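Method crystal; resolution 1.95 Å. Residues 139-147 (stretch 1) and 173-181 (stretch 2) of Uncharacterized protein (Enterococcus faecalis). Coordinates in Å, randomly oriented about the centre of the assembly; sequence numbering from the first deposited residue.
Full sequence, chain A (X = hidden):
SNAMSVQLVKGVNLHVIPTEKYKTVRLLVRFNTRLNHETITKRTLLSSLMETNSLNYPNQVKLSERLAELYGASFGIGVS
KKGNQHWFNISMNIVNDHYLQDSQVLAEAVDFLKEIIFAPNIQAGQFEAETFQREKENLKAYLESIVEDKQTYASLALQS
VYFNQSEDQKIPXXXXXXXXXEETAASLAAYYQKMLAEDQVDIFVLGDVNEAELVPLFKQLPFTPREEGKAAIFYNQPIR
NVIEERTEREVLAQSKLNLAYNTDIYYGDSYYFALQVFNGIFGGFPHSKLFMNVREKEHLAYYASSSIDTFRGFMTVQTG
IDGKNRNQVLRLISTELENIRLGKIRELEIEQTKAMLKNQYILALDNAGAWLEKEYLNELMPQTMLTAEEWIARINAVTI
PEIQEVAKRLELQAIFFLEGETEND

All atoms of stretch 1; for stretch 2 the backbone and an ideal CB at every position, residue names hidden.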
ATOM      1  N   LEU A 139       1.824  18.464   4.588  1.00 32.67           N
ATOM      2  CA  LEU A 139       2.260  17.425   3.688  1.00 31.50           C
ATOM      3  C   LEU A 139       3.718  17.610   3.305  1.00 31.73           C
ATOM      4  O   LEU A 139       4.456  16.658   3.240  1.00 31.78           O
ATOM      5  CB  LEU A 139       1.340  17.298   2.456  1.00 31.90           C
ATOM      6  CG  LEU A 139       1.741  16.191   1.468  1.00 31.18           C
ATOM      7  CD1 LEU A 139       1.713  14.781   2.105  1.00 33.11           C
ATOM      8  CD2 LEU A 139       0.888  16.209   0.188  1.00 32.08           C
ATOM      9  N   LYS A 140       4.149  18.842   3.086  1.00 32.59           N
ATOM     10  CA  LYS A 140       5.541  19.070   2.798  1.00 32.71           C
ATOM     11  C   LYS A 140       6.421  18.574   3.960  1.00 33.14           C
ATOM     12  O   LYS A 140       7.468  17.925   3.742  1.00 31.70           O
ATOM     13  CB  LYS A 140       5.757  20.547   2.502  1.00 32.91           C
ATOM     14  CG  LYS A 140       7.175  20.896   2.098  1.00 34.97           C
ATOM     15  CD  LYS A 140       7.339  22.398   1.914  1.00 36.78           C
ATOM     16  CE  LYS A 140       8.654  22.671   1.184  1.00 41.99           C
ATOM     17  NZ  LYS A 140       9.262  23.914   1.690  1.00 46.09           N
ATOM     18  N   ALA A 141       5.994  18.875   5.191  1.00 33.28           N
ATOM     19  CA  ALA A 141       6.728  18.430   6.379  1.00 33.96           C
ATOM     20  C   ALA A 141       6.822  16.894   6.404  1.00 34.49           C
ATOM     21  O   ALA A 141       7.873  16.333   6.658  1.00 33.63           O
ATOM     22  CB  ALA A 141       6.034  18.959   7.666  1.00 34.23           C
ATOM     23  N   TYR A 142       5.715  16.228   6.107  1.00 34.40           N
ATOM     24  CA  TYR A 142       5.693  14.763   6.046  1.00 37.05           C
ATOM     25  C   TYR A 142       6.632  14.183   5.002  1.00 36.11           C
ATOM     26  O   TYR A 142       7.407  13.261   5.298  1.00 35.98           O
ATOM     27  CB  TYR A 142       4.283  14.290   5.800  1.00 39.73           C
ATOM     28  CG  TYR A 142       4.104  12.788   5.654  1.00 44.63           C
ATOM     29  CD1 TYR A 142       4.259  11.934   6.740  1.00 47.47           C
ATOM     30  CD2 TYR A 142       3.737  12.242   4.444  1.00 47.15           C
ATOM     31  CE1 TYR A 142       4.061  10.582   6.622  1.00 48.69           C
ATOM     32  CE2 TYR A 142       3.533  10.880   4.308  1.00 50.28           C
ATOM     33  CZ  TYR A 142       3.693  10.057   5.401  1.00 48.79           C
ATOM     34  OH  TYR A 142       3.492   8.701   5.262  1.00 50.97           O
ATOM     35  N   LEU A 143       6.569  14.718   3.787  1.00 35.36           N
ATOM     36  CA  LEU A 143       7.438  14.252   2.701  1.00 35.13           C
ATOM     37  C   LEU A 143       8.885  14.538   3.037  1.00 35.44           C
ATOM     38  O   LEU A 143       9.749  13.713   2.770  1.00 35.63           O
ATOM     39  CB  LEU A 143       7.062  14.928   1.380  1.00 34.94           C
ATOM     40  CG  LEU A 143       5.614  14.734   0.919  1.00 35.03           C
ATOM     41  CD1 LEU A 143       5.335  15.640  -0.299  1.00 37.25           C
ATOM     42  CD2 LEU A 143       5.368  13.272   0.620  1.00 37.75           C
ATOM     43  N   GLU A 144       9.165  15.688   3.649  1.00 36.28           N
ATOM     44  CA  GLU A 144      10.535  15.950   4.120  1.00 37.28           C
ATOM     45  C   GLU A 144      11.055  14.974   5.201  1.00 38.53           C
ATOM     46  O   GLU A 144      12.223  14.594   5.157  1.00 37.96           O
ATOM     47  CB  GLU A 144      10.703  17.403   4.552  1.00 38.16           C
ATOM     48  CG  GLU A 144      10.715  18.329   3.346  1.00 39.99           C
ATOM     49  CD  GLU A 144      10.710  19.805   3.693  1.00 44.61           C
ATOM     50  OE1 GLU A 144      10.317  20.179   4.818  1.00 46.53           O
ATOM     51  OE2 GLU A 144      11.093  20.599   2.810  1.00 48.03           O
ATOM     52  N   SER A 145      10.195  14.551   6.135  1.00 39.36           N
ATOM     53  CA  SER A 145      10.586  13.532   7.120  1.00 41.23           C
ATOM     54  C   SER A 145      10.823  12.160   6.456  1.00 42.20           C
ATOM     55  O   SER A 145      11.764  11.446   6.791  1.00 42.73           O
ATOM     56  CB  SER A 145       9.561  13.428   8.253  1.00 40.99           C
ATOM     57  OG  SER A 145       8.326  12.941   7.754  1.00 43.19           O
ATOM     58  N   ILE A 146       9.984  11.804   5.495  1.00 43.64           N
ATOM     59  CA  ILE A 146      10.221  10.603   4.692  1.00 45.56           C
ATOM     60  C   ILE A 146      11.632  10.586   4.121  1.00 45.61           C
ATOM     61  O   ILE A 146      12.383   9.648   4.346  1.00 46.77           O
ATOM     62  CB  ILE A 146       9.165  10.451   3.555  1.00 45.73           C
ATOM     63  CG1 ILE A 146       7.843   9.958   4.137  1.00 47.85           C
ATOM     64  CG2 ILE A 146       9.657   9.489   2.484  1.00 46.59           C
ATOM     65  CD1 ILE A 146       7.949   8.611   4.842  1.00 51.40           C
ATOM     66  N   VAL A 147      11.983  11.649   3.411  1.00 46.06           N
ATOM     67  CA  VAL A 147      13.274  11.811   2.752  1.00 46.73           C
ATOM     68  C   VAL A 147      14.460  11.899   3.733  1.00 46.02           C
ATOM     69  O   VAL A 147      15.588  11.557   3.376  1.00 45.58           O
ATOM     70  CB  VAL A 147      13.216  13.052   1.799  1.00 47.38           C
ATOM     71  CG1 VAL A 147      14.608  13.663   1.520  1.00 48.89           C
ATOM     72  CG2 VAL A 147      12.492  12.701   0.513  1.00 48.71           C
ATOM     73  N   UNK A 173       3.567   6.378  -3.432  1.00 39.56           N
ATOM     74  CA  UNK A 173       2.140   6.548  -3.243  1.00 40.13           C
ATOM     75  C   UNK A 173       1.734   7.937  -2.716  1.00 39.56           C
ATOM     76  O   UNK A 173       0.602   8.349  -2.932  1.00 40.09           O
ATOM     77  CB  UNK A 173       1.636   5.471  -2.280  1.00 40.13           C
ATOM     78  N   UNK A 174       2.647   8.623  -2.004  1.00 38.65           N
ATOM     79  CA  UNK A 174       2.356   9.900  -1.350  1.00 37.89           C
ATOM     80  C   UNK A 174       2.914  11.098  -2.106  1.00 37.62           C
ATOM     81  O   UNK A 174       2.863  12.229  -1.604  1.00 38.79           O
ATOM     82  CB  UNK A 174       2.918   9.893   0.073  1.00 37.89           C
ATOM     83  N   UNK A 175       3.435  10.859  -3.308  1.00 36.93           N
ATOM     84  CA  UNK A 175       3.889  11.937  -4.172  1.00 36.66           C
ATOM     85  C   UNK A 175       5.261  12.465  -3.827  1.00 36.21           C
ATOM     86  O   UNK A 175       6.024  11.822  -3.108  1.00 35.58           O
ATOM     87  CB  UNK A 175       2.884  13.090  -4.125  1.00 36.66           C
ATOM     88  N   UNK A 176       5.591  13.645  -4.342  1.00 36.09           N
ATOM     89  CA  UNK A 176       6.921  14.195  -4.103  1.00 36.29           C
ATOM     90  C   UNK A 176       6.820  15.658  -3.732  1.00 36.50           C
ATOM     91  O   UNK A 176       5.824  16.321  -4.043  1.00 35.75           O
ATOM     92  CB  UNK A 176       7.815  14.018  -5.332  1.00 36.29           C
ATOM     93  N   UNK A 177       7.872  16.179  -3.114  1.00 35.83           N
ATOM     94  CA  UNK A 177       7.891  17.598  -2.722  1.00 36.23           C
ATOM     95  C   UNK A 177       7.822  18.542  -3.938  1.00 36.60           C
ATOM     96  O   UNK A 177       7.120  19.559  -3.903  1.00 35.27           O
ATOM     97  CB  UNK A 177       9.155  17.895  -1.913  1.00 36.23           C
ATOM     98  N   UNK A 178       8.546  18.186  -5.003  1.00 37.28           N
ATOM     99  CA  UNK A 178       8.545  18.965  -6.247  1.00 37.76           C
ATOM    100  C   UNK A 178       7.139  19.076  -6.850  1.00 37.35           C
ATOM    101  O   UNK A 178       6.721  20.145  -7.291  1.00 38.00           O
ATOM    102  CB  UNK A 178       9.496  18.330  -7.264  1.00 37.76           C
ATOM    103  N   UNK A 179       6.406  17.973  -6.858  1.00 37.31           N
ATOM    104  CA  UNK A 179       5.053  17.967  -7.377  1.00 36.59           C
ATOM    105  C   UNK A 179       4.135  18.783  -6.469  1.00 36.59           C
ATOM    106  O   UNK A 179       3.282  19.546  -6.935  1.00 37.25           O
ATOM    107  CB  UNK A 179       4.539  16.533  -7.516  1.00 36.59           C
ATOM    108  N   UNK A 180       4.356  18.675  -5.161  1.00 35.77           N
ATOM    109  CA  UNK A 180       3.533  19.394  -4.199  1.00 34.81           C
ATOM    110  C   UNK A 180       3.632  20.919  -4.358  1.00 34.04           C
ATOM    111  O   UNK A 180       2.622  21.635  -4.236  1.00 33.72           O
ATOM    112  CB  UNK A 180       3.938  18.994  -2.779  1.00 34.81           C
ATOM    113  N   UNK A 181       4.842  21.406  -4.611  1.00 33.46           N
ATOM    114  CA  UNK A 181       5.127  22.845  -4.654  1.00 33.76           C
ATOM    115  C   UNK A 181       4.187  23.617  -5.571  1.00 33.73           C
ATOM    116  O   UNK A 181       3.827  24.765  -5.272  1.00 33.54           O
ATOM    117  CB  UNK A 181       6.571  23.073  -5.107  1.00 33.76           C
TER

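Stretch 1 is helical throughout and presents L139, L143 and I146 toward the second segment, an apolar surface with the ring of Y142 at one margin. Stretch 2 enters as a loop and becomes helical at 177, its axis running nearly antiparallel to the first (167°, closest approach 10.2 Å).

Position 173 has nothing of stretch 1 within 5.5 Å of its ideal CB, so this helix hardly restricts it. It is S173, which makes no contact here.

At position 174 CA-to-CB points toward stretch 1; the ideal CB lies 4.2 Å from L143 CD2 and 4.4 Å from Y142 CE2. The nearest stretch 1 atoms are all carbons, which suits a large aliphatic or aromatic residue. The deposited F174, with chi1 at 41° (p), carries its ring along the helix: CD1 lies 3.6 Å from L143 CD2, and CZ reaches I146 CG2 at 3.8 Å. Its CB meets the edge of the Y142 ring. The apolar packing has a cost, since F174 O, 3.5 Å from L143 CD2, is buried without a polar partner.

Position 175 has phi/psi of 81/-164; positive phi by itself favours glycine. An ideal CB would still be 5.2 Å from L143 CD1, so the backbone argues more strongly than the neighbour does. It is G175.

Position 176 points away from stretch 1 and immediately precedes the helix, where Ser, Thr, Asp or Asn could cap a free amide. T176 does so: its OG1 accepts from the backbone N of 179 at 3.1 Å, with an N-H...acceptor angle of 160°.

Position 177 points sideways, yet its CA is 6.2 Å from the CA of K140, the nearest CA pair in the register. The ideal CB is 4.7 Å from L143 CD1 and 5.4 Å from K140 CG, leaving room for a modest aliphatic group, although a longer chain could also lie along the helix. V177 (chi1 t) places CG2 3.4 Å from L143 CB, while CG1 comes within 4.4 Å of K140 CE.

Positions 178 and 179 find no stretch 1 atom within 5.5 Å of their ideal CB atoms, and many residues would serve. They are A178 and A179.

Position 180 points toward stretch 1, its ideal CB 4.4 Å from L143 CD1 and 5.1 Å from L139 CD2. Leucine, isoleucine or methionine would suit these methyl groups. L180 (t, p) packs CD1 against L139 CD2 and CD2 against L143 CD1, both at 3.9 Å; CD2 also lies 3.4 Å from K140 N.

Position 181, pointing sideways, is likewise unconstrained by stretch 1; it is A181.

Stretch 2 173-181: SFGTVAALA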
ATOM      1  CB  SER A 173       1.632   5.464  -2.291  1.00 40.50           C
ATOM      2  OG  SER A 173       1.961   5.754  -0.957  1.00 42.43           O
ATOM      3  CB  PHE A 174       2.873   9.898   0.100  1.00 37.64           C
ATOM      4  CG  PHE A 174       4.234   9.248   0.254  1.00 39.20           C
ATOM      5  CD1 PHE A 174       5.371   9.801  -0.328  1.00 38.31           C
ATOM      6  CD2 PHE A 174       4.365   8.059   0.976  1.00 38.74           C
ATOM      7  CE1 PHE A 174       6.655   9.158  -0.189  1.00 40.19           C
ATOM      8  CE2 PHE A 174       5.619   7.430   1.126  1.00 40.19           C
ATOM      9  CZ  PHE A 174       6.763   7.974   0.541  1.00 38.39           C
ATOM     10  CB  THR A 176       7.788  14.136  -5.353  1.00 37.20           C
ATOM     11  OG1 THR A 176       7.256  15.054  -6.310  1.00 37.39           O
ATOM     12  CG2 THR A 176       7.831  12.696  -5.951  1.00 38.36           C
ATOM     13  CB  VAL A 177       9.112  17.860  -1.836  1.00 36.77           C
ATOM     14  CG1 VAL A 177       9.304  19.332  -1.548  1.00 38.35           C
ATOM     15  CG2 VAL A 177       8.911  17.091  -0.544  1.00 36.43           C
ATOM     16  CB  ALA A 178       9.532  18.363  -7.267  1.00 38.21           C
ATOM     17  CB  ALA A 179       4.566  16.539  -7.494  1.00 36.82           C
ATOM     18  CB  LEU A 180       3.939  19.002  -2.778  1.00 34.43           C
ATOM     19  CG  LEU A 180       3.167  19.697  -1.664  1.00 33.60           C
ATOM     20  CD1 LEU A 180       1.657  19.441  -1.852  1.00 31.39           C
ATOM     21  CD2 LEU A 180       3.636  19.185  -0.298  1.00 34.03           C
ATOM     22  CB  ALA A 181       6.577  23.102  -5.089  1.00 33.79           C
TER
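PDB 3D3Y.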